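NAD(P)H-flavin oxidoreductase (PDB 3GBH) binds flavin mononucleotide and, as a member of the nitroreductase family, probably uses NAD(P)H to reduce flavin. Local coordinates at residues E33-D36 and E37-K41; M151-A154 and K155-Y159; N162-G165 and G166-K169; L204-D207 and D208-F212. All blocks are in the same frame, centred on the assembly; numbering follows the deposited sequence.

Contact 1. Residues E33-D36 and E37-K41; sequences EEMD and EIITK
In helix 32-42, Asp36 and Thr40 face each other across one turn, and Thr40 doubles the helical bond there. Asp36 O accepts both Thr40 N, at 2.8 Å, and the hydroxyl of Thr40, whose OG1 lies 2.7 Å from Asp36 O. The two donors reach this oxygen from opposite faces of its carbonyl plane. With OG1 anti to its own carbonyl carbon (chi1 -62°), the Thr40 hydroxyl points back along the axis instead of outward. Two residues earlier in the chain, Ile38 N meets Glu34 O at 3.0 Å in an almost straight bond. On the apolar side, Met35 (a selenomethionine) touches Ile39 CD1 with CG at 3.9 Å. Ile39 goes on to strand 54-59 and Ile38 to helix 132-156. The carboxylates of Glu34 and Glu37 come together with OE1 to OE1 3.9 Å, their planes 44° apart. Arg7 probably eases that repulsion, through a salt bridge to Glu34 and a long, weak ion pair to Glu37, while Glu34 OE2 bonds to His157. Asp36 sends its carboxylate to Arg210 of the second subunit. This is an amphipathic helix of the alpha/beta nitroreductase fold, packed on the sheet and presenting its polar flank to the partner's C-terminal arm.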
loop_
_atom_site.group_PDB
_atom_site.type_symbol
_atom_site.label_atom_id
_atom_site.label_comp_id
_atom_site.label_asym_id
_atom_site.label_seq_id
_atom_site.Cartn_x
_atom_site.Cartn_y
_atom_site.Cartn_z
ATOM N N GLU B 33 -28.869 24.700 -10.821
ATOM C CA GLU B 33 -28.770 23.239 -11.004
ATOM C C GLU B 33 -27.490 22.763 -10.353
ATOM O O GLU B 33 -27.457 21.766 -9.647
ATOM C CB GLU B 33 -28.811 22.869 -12.518
ATOM C CG GLU B 33 -29.122 21.375 -12.857
ATOM C CD GLU B 33 -29.164 21.072 -14.400
ATOM O OE1 GLU B 33 -29.316 22.028 -15.216
ATOM O OE2 GLU B 33 -29.065 19.868 -14.790
ATOM N N GLU B 34 -26.430 23.529 -10.546
ATOM C CA GLU B 34 -25.155 23.183 -10.010
ATOM C C GLU B 34 -25.080 23.374 -8.483
ATOM O O GLU B 34 -24.604 22.490 -7.779
ATOM C CB GLU B 34 -24.110 24.021 -10.710
ATOM C CG GLU B 34 -22.760 23.614 -10.364
ATOM C CD GLU B 34 -22.076 22.794 -11.398
ATOM O OE1 GLU B 34 -22.722 22.031 -12.154
ATOM O OE2 GLU B 34 -20.850 22.906 -11.428
HETATM N N MSE B 35 -25.538 24.518 -7.967
HETATM C CA MSE B 35 -25.592 24.703 -6.506
HETATM C C MSE B 35 -26.410 23.599 -5.822
HETATM O O MSE B 35 -26.066 23.129 -4.726
HETATM C CB MSE B 35 -26.228 26.058 -6.179
HETATM C CG MSE B 35 -26.204 26.391 -4.683
HETATM SE SE MSE B 35 -24.389 26.697 -4.050
HETATM C CE MSE B 35 -24.115 28.462 -4.785
ATOM N N ASP B 36 -27.522 23.226 -6.446
ATOM C CA ASP B 36 -28.360 22.154 -5.925
ATOM C C ASP B 36 -27.663 20.777 -5.942
ATOM O O ASP B 36 -27.833 20.004 -5.017
ATOM C CB ASP B 36 -29.694 22.110 -6.660
ATOM C CG ASP B 36 -30.669 23.173 -6.160
ATOM O OD1 ASP B 36 -30.312 23.920 -5.224
ATOM O OD2 ASP B 36 -31.766 23.264 -6.723
ATOM N N GLU B 37 -26.883 20.486 -6.988
ATOM C CA GLU B 37 -26.064 19.267 -7.025
ATOM C C GLU B 37 -25.067 19.249 -5.887
ATOM O O GLU B 37 -24.939 18.256 -5.164
ATOM C CB GLU B 37 -25.285 19.147 -8.339
ATOM C CG GLU B 37 -26.095 18.785 -9.526
ATOM C CD GLU B 37 -25.248 18.757 -10.828
ATOM O OE1 GLU B 37 -24.000 18.653 -10.712
ATOM O OE2 GLU B 37 -25.817 18.838 -11.946
ATOM N N ILE B 38 -24.370 20.368 -5.706
ATOM C CA ILE B 38 -23.449 20.533 -4.593
ATOM C C ILE B 38 -24.115 20.303 -3.240
ATOM O O ILE B 38 -23.610 19.557 -2.417
ATOM C CB ILE B 38 -22.772 21.926 -4.648
ATOM C CG1 ILE B 38 -21.845 22.012 -5.879
ATOM C CG2 ILE B 38 -22.034 22.216 -3.357
ATOM C CD1 ILE B 38 -21.361 23.462 -6.204
ATOM N N ILE B 39 -25.256 20.926 -2.999
ATOM C CA ILE B 39 -25.943 20.754 -1.708
ATOM C C ILE B 39 -26.514 19.337 -1.545
ATOM O O ILE B 39 -26.471 18.751 -0.463
ATOM C CB ILE B 39 -27.031 21.822 -1.530
ATOM C CG1 ILE B 39 -26.364 23.206 -1.407
ATOM C CG2 ILE B 39 -27.899 21.537 -0.270
ATOM C CD1 ILE B 39 -27.353 24.373 -1.588
ATOM N N THR B 40 -27.052 18.773 -2.613
ATOM C CA THR B 40 -27.535 17.405 -2.561
ATOM C C THR B 40 -26.414 16.445 -2.054
ATOM O O THR B 40 -26.648 15.664 -1.138
ATOM C CB THR B 40 -28.073 16.965 -3.928
ATOM O OG1 THR B 40 -29.189 17.794 -4.293
ATOM C CG2 THR B 40 -28.523 15.477 -3.925
ATOM N N LYS B 41 -25.215 16.519 -2.641
ATOM C CA LYS B 41 -24.068 15.709 -2.196
ATOM C C LYS B 41 -23.609 15.993 -0.798
ATOM O O LYS B 41 -23.247 15.094 -0.070
ATOM C CB LYS B 41 -22.875 15.913 -3.120
ATOM C CG LYS B 41 -23.043 15.306 -4.436
ATOM C CD LYS B 41 -22.683 13.823 -4.403
ATOM C CE LYS B 41 -23.131 13.120 -5.688
ATOM N NZ LYS B 41 -23.703 11.780 -5.358
#

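Contact 2. Residues M151-A154 and K155-Y159; sequences MLTA and KAHGY
The imidazole of His157 presents its CD2 edge to Thr153, whose O lies near the ring plane, 3.1 Å from CD2. The two side chains lie side by side, and Thr153 CG2 touches His157 CD2 at 3.8 Å. Thr153 OG1 stands beside the backbone N (chi1 -54°), where it bonds back to Gln149 O, and this puts CG2 anti to that N, next to the ring. ND1 of His157 is held by Glu34. Over one face of the Tyr159 ring, displaced toward its rim, sits His157 O, and the phenol OH bonds to Tyr28. Helix 132-156 ends here in a Schellman motif, with Gly158 between the two ring residues in the chain. Gly158 takes a positive phi of 100°, Gly158 N bonds to Lys155 O at 3.0 Å, and Tyr159 N reaches back to Ala154 O, also at 3.0 Å, from 36° above the carbonyl plane. The last i-to-i+4 bond runs from His157 N to Thr153 O, 3.1 Å apart; the same N-H also makes a weak bond to Ala154 O. Lys155 folds over the turn and places NZ 3.1 Å from Tyr159 O, just before strand 160-164. Ala154 CB approaches Tyr159 CB at 4.4 Å; Ala154 also packs on Thr161.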
loop_
_atom_site.group_PDB
_atom_site.type_symbol
_atom_site.label_atom_id
_atom_site.label_comp_id
_atom_site.label_asym_id
_atom_site.label_seq_id
_atom_site.Cartn_x
_atom_site.Cartn_y
_atom_site.Cartn_z
HETATM N N MSE B 151 -17.691 21.809 1.030
HETATM C CA MSE B 151 -16.466 22.435 0.510
HETATM C C MSE B 151 -15.686 21.526 -0.435
HETATM O O MSE B 151 -15.180 21.978 -1.467
HETATM C CB MSE B 151 -15.594 22.922 1.661
HETATM C CG MSE B 151 -16.221 24.062 2.456
HETATM SE SE MSE B 151 -14.913 24.861 3.671
HETATM C CE MSE B 151 -15.260 23.705 5.221
ATOM N N LEU B 152 -15.633 20.233 -0.119
ATOM C CA LEU B 152 -14.970 19.272 -0.996
ATOM C C LEU B 152 -15.725 19.117 -2.314
ATOM O O LEU B 152 -15.134 19.162 -3.397
ATOM C CB LEU B 152 -14.771 17.911 -0.288
ATOM C CG LEU B 152 -13.773 18.012 0.872
ATOM C CD1 LEU B 152 -13.811 16.776 1.787
ATOM C CD2 LEU B 152 -12.387 18.256 0.364
ATOM N N THR B 153 -17.038 18.975 -2.226
ATOM C CA THR B 153 -17.872 18.827 -3.435
ATOM C C THR B 153 -17.805 20.068 -4.298
ATOM O O THR B 153 -17.713 19.980 -5.520
ATOM C CB THR B 153 -19.361 18.498 -3.101
ATOM O OG1 THR B 153 -19.391 17.344 -2.261
ATOM C CG2 THR B 153 -20.133 18.195 -4.411
ATOM N N ALA B 154 -17.819 21.239 -3.660
ATOM C CA ALA B 154 -17.679 22.494 -4.409
ATOM C C ALA B 154 -16.369 22.471 -5.206
ATOM O O ALA B 154 -16.334 22.767 -6.433
ATOM C CB ALA B 154 -17.733 23.702 -3.445
ATOM N N LYS B 155 -15.295 22.050 -4.541
ATOM C CA LYS B 155 -13.995 21.947 -5.213
ATOM C C LYS B 155 -14.003 20.926 -6.353
ATOM O O LYS B 155 -13.376 21.142 -7.396
ATOM C CB LYS B 155 -12.895 21.633 -4.217
ATOM C CG LYS B 155 -11.493 21.680 -4.788
ATOM C CD LYS B 155 -10.972 23.086 -4.895
ATOM C CE LYS B 155 -10.172 23.311 -6.147
ATOM N NZ LYS B 155 -11.026 23.964 -7.139
ATOM N N ALA B 156 -14.720 19.815 -6.185
ATOM C CA ALA B 156 -14.813 18.801 -7.246
ATOM C C ALA B 156 -15.506 19.353 -8.485
ATOM O O ALA B 156 -15.249 18.913 -9.638
ATOM C CB ALA B 156 -15.538 17.549 -6.714
ATOM N N HIS B 157 -16.389 20.319 -8.270
ATOM C CA HIS B 157 -17.087 21.017 -9.366
ATOM C C HIS B 157 -16.283 22.141 -9.975
ATOM O O HIS B 157 -16.728 22.762 -10.942
ATOM C CB HIS B 157 -18.417 21.592 -8.873
ATOM C CG HIS B 157 -19.497 20.578 -8.748
ATOM N ND1 HIS B 157 -20.647 20.623 -9.511
ATOM C CD2 HIS B 157 -19.623 19.512 -7.923
ATOM C CE1 HIS B 157 -21.428 19.611 -9.171
ATOM N NE2 HIS B 157 -20.831 18.925 -8.209
ATOM N N GLY B 158 -15.118 22.421 -9.422
ATOM C CA GLY B 158 -14.214 23.423 -10.016
ATOM C C GLY B 158 -14.306 24.774 -9.291
ATOM O O GLY B 158 -13.651 25.736 -9.673
ATOM N N TYR B 159 -15.101 24.822 -8.233
ATOM C CA TYR B 159 -15.293 26.051 -7.440
ATOM C C TYR B 159 -14.323 26.077 -6.265
ATOM O O TYR B 159 -13.628 25.086 -6.001
ATOM C CB TYR B 159 -16.746 26.154 -6.947
ATOM C CG TYR B 159 -17.712 26.223 -8.082
ATOM C CD1 TYR B 159 -17.586 27.205 -9.044
ATOM C CD2 TYR B 159 -18.737 25.300 -8.222
ATOM C CE1 TYR B 159 -18.442 27.272 -10.113
ATOM C CE2 TYR B 159 -19.617 25.362 -9.298
ATOM C CZ TYR B 159 -19.469 26.362 -10.242
ATOM O OH TYR B 159 -20.316 26.466 -11.353
#

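Contact 3. Residues N162-G165 and G166-K169; sequences NPIG and GFDK. With FMN (flavin mononucleotide), chain H.
Gly166 follows Gly165 at the flavin's carbonyl: Gly166 N bonds to FMN O4 at 3.0 Å, while Gly165 N makes a weak, longer bond to the same oxygen. Neither glycine has a side chain, so the backbone can come close to the ring system. Gly166 is also the centre of an inverse gamma turn, closed by a weak bond from Phe167 N to Gly165 O at 2.9 Å. The Phe167 side chain rises between its backbone N and carbonyl carbon (chi1 63°), which folds the ring back so that CE1 brings its edge to Ile164 O at 3.4 Å. Phe72 meets this ring with nearly parallel planes, and Lys169 CG rests over one face. Asp168 centres a second inverse gamma turn, its OD2 hydrogen-bonded to Asn171 ND2. Lys169 then extends back, its NZ held 2.7 Å from a water that donates weakly to Gly165 O; a second water bridges Gly165 O and Phe167 O. Before the turn, Pro163 O lies over the flavin, 3.0 Å from FMN C9A, and Pro163 CG packs 3.6 Å from FMN C9. A strand end laid against one face of the isoalloxazine, giving way to amides at O4, belongs to the FMN pocket of the nitroreductase fold.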
loop_
_atom_site.group_PDB
_atom_site.type_symbol
_atom_site.label_atom_id
_atom_site.label_comp_id
_atom_site.label_asym_id
_atom_site.label_seq_id
_atom_site.Cartn_x
_atom_site.Cartn_y
_atom_site.Cartn_z
ATOM N N ASN B 162 -14.326 29.578 1.082
ATOM C CA ASN B 162 -13.640 30.143 2.265
ATOM C C ASN B 162 -14.599 30.006 3.422
ATOM O O ASN B 162 -15.663 30.672 3.444
ATOM C CB ASN B 162 -13.259 31.606 2.036
ATOM C CG ASN B 162 -12.562 32.278 3.246
ATOM O OD1 ASN B 162 -12.604 33.487 3.352
ATOM N ND2 ASN B 162 -11.907 31.508 4.120
ATOM N N PRO B 163 -14.280 29.106 4.369
ATOM C CA PRO B 163 -15.128 29.051 5.571
ATOM C C PRO B 163 -14.857 30.242 6.447
ATOM O O PRO B 163 -13.716 30.681 6.550
ATOM C CB PRO B 163 -14.733 27.727 6.224
ATOM C CG PRO B 163 -13.321 27.490 5.781
ATOM C CD PRO B 163 -13.189 28.118 4.414
ATOM N N ILE B 164 -15.912 30.768 7.069
ATOM C CA ILE B 164 -15.872 32.056 7.723
ATOM C C ILE B 164 -16.649 31.951 9.039
ATOM O O ILE B 164 -17.800 31.497 9.055
ATOM C CB ILE B 164 -16.457 33.175 6.787
ATOM C CG1 ILE B 164 -15.503 33.441 5.611
ATOM C CG2 ILE B 164 -16.688 34.486 7.538
ATOM C CD1 ILE B 164 -16.028 34.310 4.486
ATOM N N GLY B 165 -15.982 32.328 10.136
ATOM C CA GLY B 165 -16.571 32.370 11.465
ATOM C C GLY B 165 -16.633 33.795 11.960
ATOM O O GLY B 165 -17.341 34.092 12.905
ATOM N N GLY B 166 -15.932 34.693 11.268
ATOM C CA GLY B 166 -15.859 36.083 11.639
ATOM C C GLY B 166 -17.012 36.917 11.141
ATOM O O GLY B 166 -16.805 37.864 10.389
ATOM N N PHE B 167 -18.225 36.567 11.569
ATOM C CA PHE B 167 -19.403 37.372 11.289
ATOM C C PHE B 167 -20.239 37.541 12.560
ATOM O O PHE B 167 -20.038 36.827 13.546
ATOM C CB PHE B 167 -20.215 36.810 10.086
ATOM C CG PHE B 167 -20.788 35.433 10.286
ATOM C CD1 PHE B 167 -19.988 34.308 10.215
ATOM C CD2 PHE B 167 -22.147 35.258 10.484
ATOM C CE1 PHE B 167 -20.522 33.044 10.370
ATOM C CE2 PHE B 167 -22.669 34.017 10.643
ATOM C CZ PHE B 167 -21.866 32.904 10.594
ATOM N N ASP B 168 -21.163 38.491 12.520
ATOM C CA ASP B 168 -22.023 38.824 13.668
ATOM C C ASP B 168 -23.104 37.766 13.876
ATOM O O ASP B 168 -24.216 37.890 13.381
ATOM C CB ASP B 168 -22.637 40.213 13.462
ATOM C CG ASP B 168 -23.472 40.689 14.651
ATOM O OD1 ASP B 168 -23.626 39.933 15.640
ATOM O OD2 ASP B 168 -23.998 41.817 14.563
ATOM N N LYS B 169 -22.762 36.742 14.645
ATOM C CA LYS B 169 -23.676 35.648 14.951
ATOM C C LYS B 169 -24.846 36.030 15.856
ATOM O O LYS B 169 -25.898 35.386 15.833
ATOM C CB LYS B 169 -22.876 34.522 15.579
ATOM C CG LYS B 169 -22.024 33.822 14.524
ATOM C CD LYS B 169 -21.104 32.804 15.150
ATOM C CE LYS B 169 -20.237 32.159 14.105
ATOM N NZ LYS B 169 -19.128 31.390 14.700
HETATM N N1 FMN H . -10.941 33.012 6.973
HETATM C C2 FMN H . -11.253 34.355 6.816
HETATM O O2 FMN H . -10.713 35.043 5.943
HETATM N N3 FMN H . -12.162 34.931 7.663
HETATM C C4 FMN H . -12.789 34.184 8.663
HETATM O O4 FMN H . -13.607 34.743 9.417
HETATM C C4A FMN H . -12.462 32.848 8.826
HETATM N N5 FMN H . -13.028 32.078 9.827
HETATM C C5A FMN H . -12.954 30.702 9.770
HETATM C C6 FMN H . -13.804 29.898 10.549
HETATM C C7 FMN H . -13.731 28.523 10.485
HETATM C C7M FMN H . -14.644 27.676 11.329
HETATM C C8 FMN H . -12.783 27.924 9.647
HETATM C C8M FMN H . -12.648 26.438 9.520
HETATM C C9 FMN H . -11.944 28.713 8.882
HETATM C C9A FMN H . -12.014 30.109 8.916
HETATM N N10 FMN H . -11.180 30.918 8.128
HETATM C C10 FMN H . -11.518 32.263 7.972
HETATM C "C1'" FMN H . -10.212 30.301 7.139
HETATM C "C2'" FMN H . -9.007 29.795 7.932
HETATM O "O2'" FMN H . -8.147 30.866 8.283
HETATM C "C3'" FMN H . -8.262 28.748 7.096
HETATM O "O3'" FMN H . -9.095 27.628 6.924
HETATM C "C4'" FMN H . -6.927 28.302 7.693
HETATM O "O4'" FMN H . -6.031 29.413 7.713
HETATM C "C5'" FMN H . -6.343 27.153 6.876
HETATM O "O5'" FMN H . -6.108 27.574 5.538
HETATM P P FMN H . -6.783 26.792 4.319
HETATM O O1P FMN H . -6.350 27.408 3.020
HETATM O O2P FMN H . -8.270 26.835 4.522
HETATM O O3P FMN H . -6.365 25.341 4.345
HETATM O O HOH W 1 -17.563 33.110 16.114
HETATM O O HOH W 2 -18.498 35.704 15.425
#

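Contact 4. Residues L204-D207 and D208-F212; sequences LPID and DVREF
Asp207 and Arg210 lie side by side in a salt bridge that uses a single carboxylate oxygen. Asp207 OD1 receives Arg210 NH1 at 3.1 Å on its anti lone pair, and Arg210 NH2 at 3.3 Å nearly along its C-O bond. Carboxylate and guanidinium are turned 46° apart, so the grip is twisted. Arg210 can fold back this way because its CG stands between the backbone N and the carbonyl carbon (chi1 67°); its NE makes a salt bridge to Asp36 of the second subunit. In the backbone, Asp208 N meets Pro205 O at 2.9 Å, and Ile206 O takes two donors, Arg210 N nearly in line with the C=O bond, though its own N-H is bent away, and Val209 N from 58° above the carbonyl plane. Asp208 N and Val209 N thus form the i-to-i+3 bonds of a short 3-10 turn, Arg210 N an i-to-i+4 bond leading into strand 210-212 on the C-terminal arm. There the chain joins a parallel ladder with a strand of the second subunit, carrying the sheet across the interface. Ile206 CG1 lies over one face of the guanidinium and Phe212 CD2 over the opposite one, both displaced toward the rim, while Ile206 CD1 comes 3.7 Å from Arg210 NH2. Leu204 CD1 touches Val209 CG1 at 3.5 Å. Asp208 OD2 rests 3.4 Å from Pro205 CD and bonds to Gln100 of the second subunit.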
loop_
_atom_site.group_PDB
_atom_site.type_symbol
_atom_site.label_atom_id
_atom_site.label_comp_id
_atom_site.label_asym_id
_atom_site.label_seq_id
_atom_site.Cartn_x
_atom_site.Cartn_y
_atom_site.Cartn_z
ATOM N N LEU B 204 0.402 21.105 11.660
ATOM C CA LEU B 204 1.196 20.510 12.734
ATOM C C LEU B 204 1.688 19.124 12.304
ATOM O O LEU B 204 0.999 18.437 11.558
ATOM C CB LEU B 204 0.309 20.325 13.986
ATOM C CG LEU B 204 -0.038 21.509 14.895
ATOM C CD1 LEU B 204 -1.160 21.141 15.877
ATOM C CD2 LEU B 204 1.181 22.010 15.663
ATOM N N PRO B 205 2.840 18.682 12.824
ATOM C CA PRO B 205 3.258 17.306 12.602
ATOM C C PRO B 205 2.261 16.397 13.288
ATOM O O PRO B 205 1.761 16.758 14.372
ATOM C CB PRO B 205 4.604 17.208 13.324
ATOM C CG PRO B 205 4.993 18.577 13.665
ATOM C CD PRO B 205 3.792 19.429 13.657
ATOM N N ILE B 206 1.971 15.243 12.715
ATOM C CA ILE B 206 0.869 14.452 13.265
ATOM C C ILE B 206 1.175 13.929 14.668
ATOM O O ILE B 206 0.248 13.698 15.448
ATOM C CB ILE B 206 0.356 13.319 12.316
ATOM C CG1 ILE B 206 1.460 12.315 12.002
ATOM C CG2 ILE B 206 -0.276 13.935 11.050
ATOM C CD1 ILE B 206 0.910 10.977 11.522
ATOM N N ASP B 207 2.460 13.786 15.004
ATOM C CA ASP B 207 2.869 13.433 16.377
ATOM C C ASP B 207 2.349 14.401 17.453
ATOM O O ASP B 207 2.308 14.051 18.644
ATOM C CB ASP B 207 4.383 13.396 16.503
ATOM C CG ASP B 207 4.974 12.096 16.057
ATOM O OD1 ASP B 207 4.220 11.108 15.919
ATOM O OD2 ASP B 207 6.208 12.071 15.856
ATOM N N ASP B 208 1.973 15.608 17.051
ATOM C CA ASP B 208 1.435 16.587 18.001
ATOM C C ASP B 208 -0.077 16.554 18.147
ATOM O O ASP B 208 -0.634 17.247 19.017
ATOM C CB ASP B 208 1.922 17.982 17.606
ATOM C CG ASP B 208 3.425 18.115 17.785
ATOM O OD1 ASP B 208 3.945 17.458 18.706
ATOM O OD2 ASP B 208 4.108 18.793 16.989
ATOM N N VAL B 209 -0.754 15.760 17.315
ATOM C CA VAL B 209 -2.201 15.750 17.291
ATOM C C VAL B 209 -2.825 14.374 17.477
ATOM O O VAL B 209 -4.012 14.298 17.685
ATOM C CB VAL B 209 -2.746 16.365 15.989
ATOM C CG1 VAL B 209 -2.205 17.799 15.801
ATOM C CG2 VAL B 209 -2.421 15.524 14.805
ATOM N N ARG B 210 -2.060 13.281 17.367
ATOM C CA ARG B 210 -2.645 11.971 17.541
ATOM C C ARG B 210 -1.719 11.086 18.319
ATOM O O ARG B 210 -0.507 11.239 18.216
ATOM C CB ARG B 210 -2.955 11.306 16.183
ATOM C CG ARG B 210 -1.735 10.924 15.325
ATOM C CD ARG B 210 -1.288 9.449 15.541
ATOM N NE ARG B 210 -0.076 9.117 14.790
ATOM C CZ ARG B 210 1.157 9.393 15.182
ATOM N NH1 ARG B 210 1.384 10.040 16.321
ATOM N NH2 ARG B 210 2.178 9.022 14.432
ATOM N N GLU B 211 -2.281 10.156 19.091
ATOM C CA GLU B 211 -1.475 9.132 19.708
ATOM C C GLU B 211 -2.207 7.807 19.777
ATOM O O GLU B 211 -3.416 7.769 19.814
ATOM C CB GLU B 211 -1.042 9.567 21.098
ATOM C CG GLU B 211 -2.130 9.555 22.114
ATOM C CD GLU B 211 -1.624 9.803 23.514
ATOM O OE1 GLU B 211 -0.513 9.382 23.841
ATOM O OE2 GLU B 211 -2.369 10.403 24.295
ATOM N N PHE B 212 -1.453 6.722 19.819
ATOM C CA PHE B 212 -2.030 5.390 19.859
ATOM C C PHE B 212 -2.141 4.919 21.296
ATOM O O PHE B 212 -1.190 4.988 22.020
ATOM C CB PHE B 212 -1.159 4.420 19.048
ATOM C CG PHE B 212 -1.136 4.737 17.593
ATOM C CD1 PHE B 212 -2.094 4.233 16.758
ATOM C CD2 PHE B 212 -0.159 5.568 17.064
ATOM C CE1 PHE B 212 -2.096 4.549 15.407
ATOM C CE2 PHE B 212 -0.149 5.873 15.716
ATOM C CZ PHE B 212 -1.121 5.373 14.890
#

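Contact 2 is the most buried, contacts 1 and 3 are partly so, and contact 4 sits on an arm, its centre about 27 Å from the centre of the chain. Contacts 1 and 2 touch, Ile38 CD1 lying 3.8 Å from Tyr159 CD2, so helix 32-42 packs against the turn that ends helix 132-156. Contact 2 also meets contact 3, with Met151 SE 3.7 Å from Pro163 CG beside the flavin. Chemistry follows place: helical bonds in contact 1, a helix end in contact 2, glycine amides and water bridges at the cofactor, a salt bridge on the arm. Within one chain contacts 1 and 4 are far apart, yet Asp36 of one subunit pairs with Arg210 of the second across the interface.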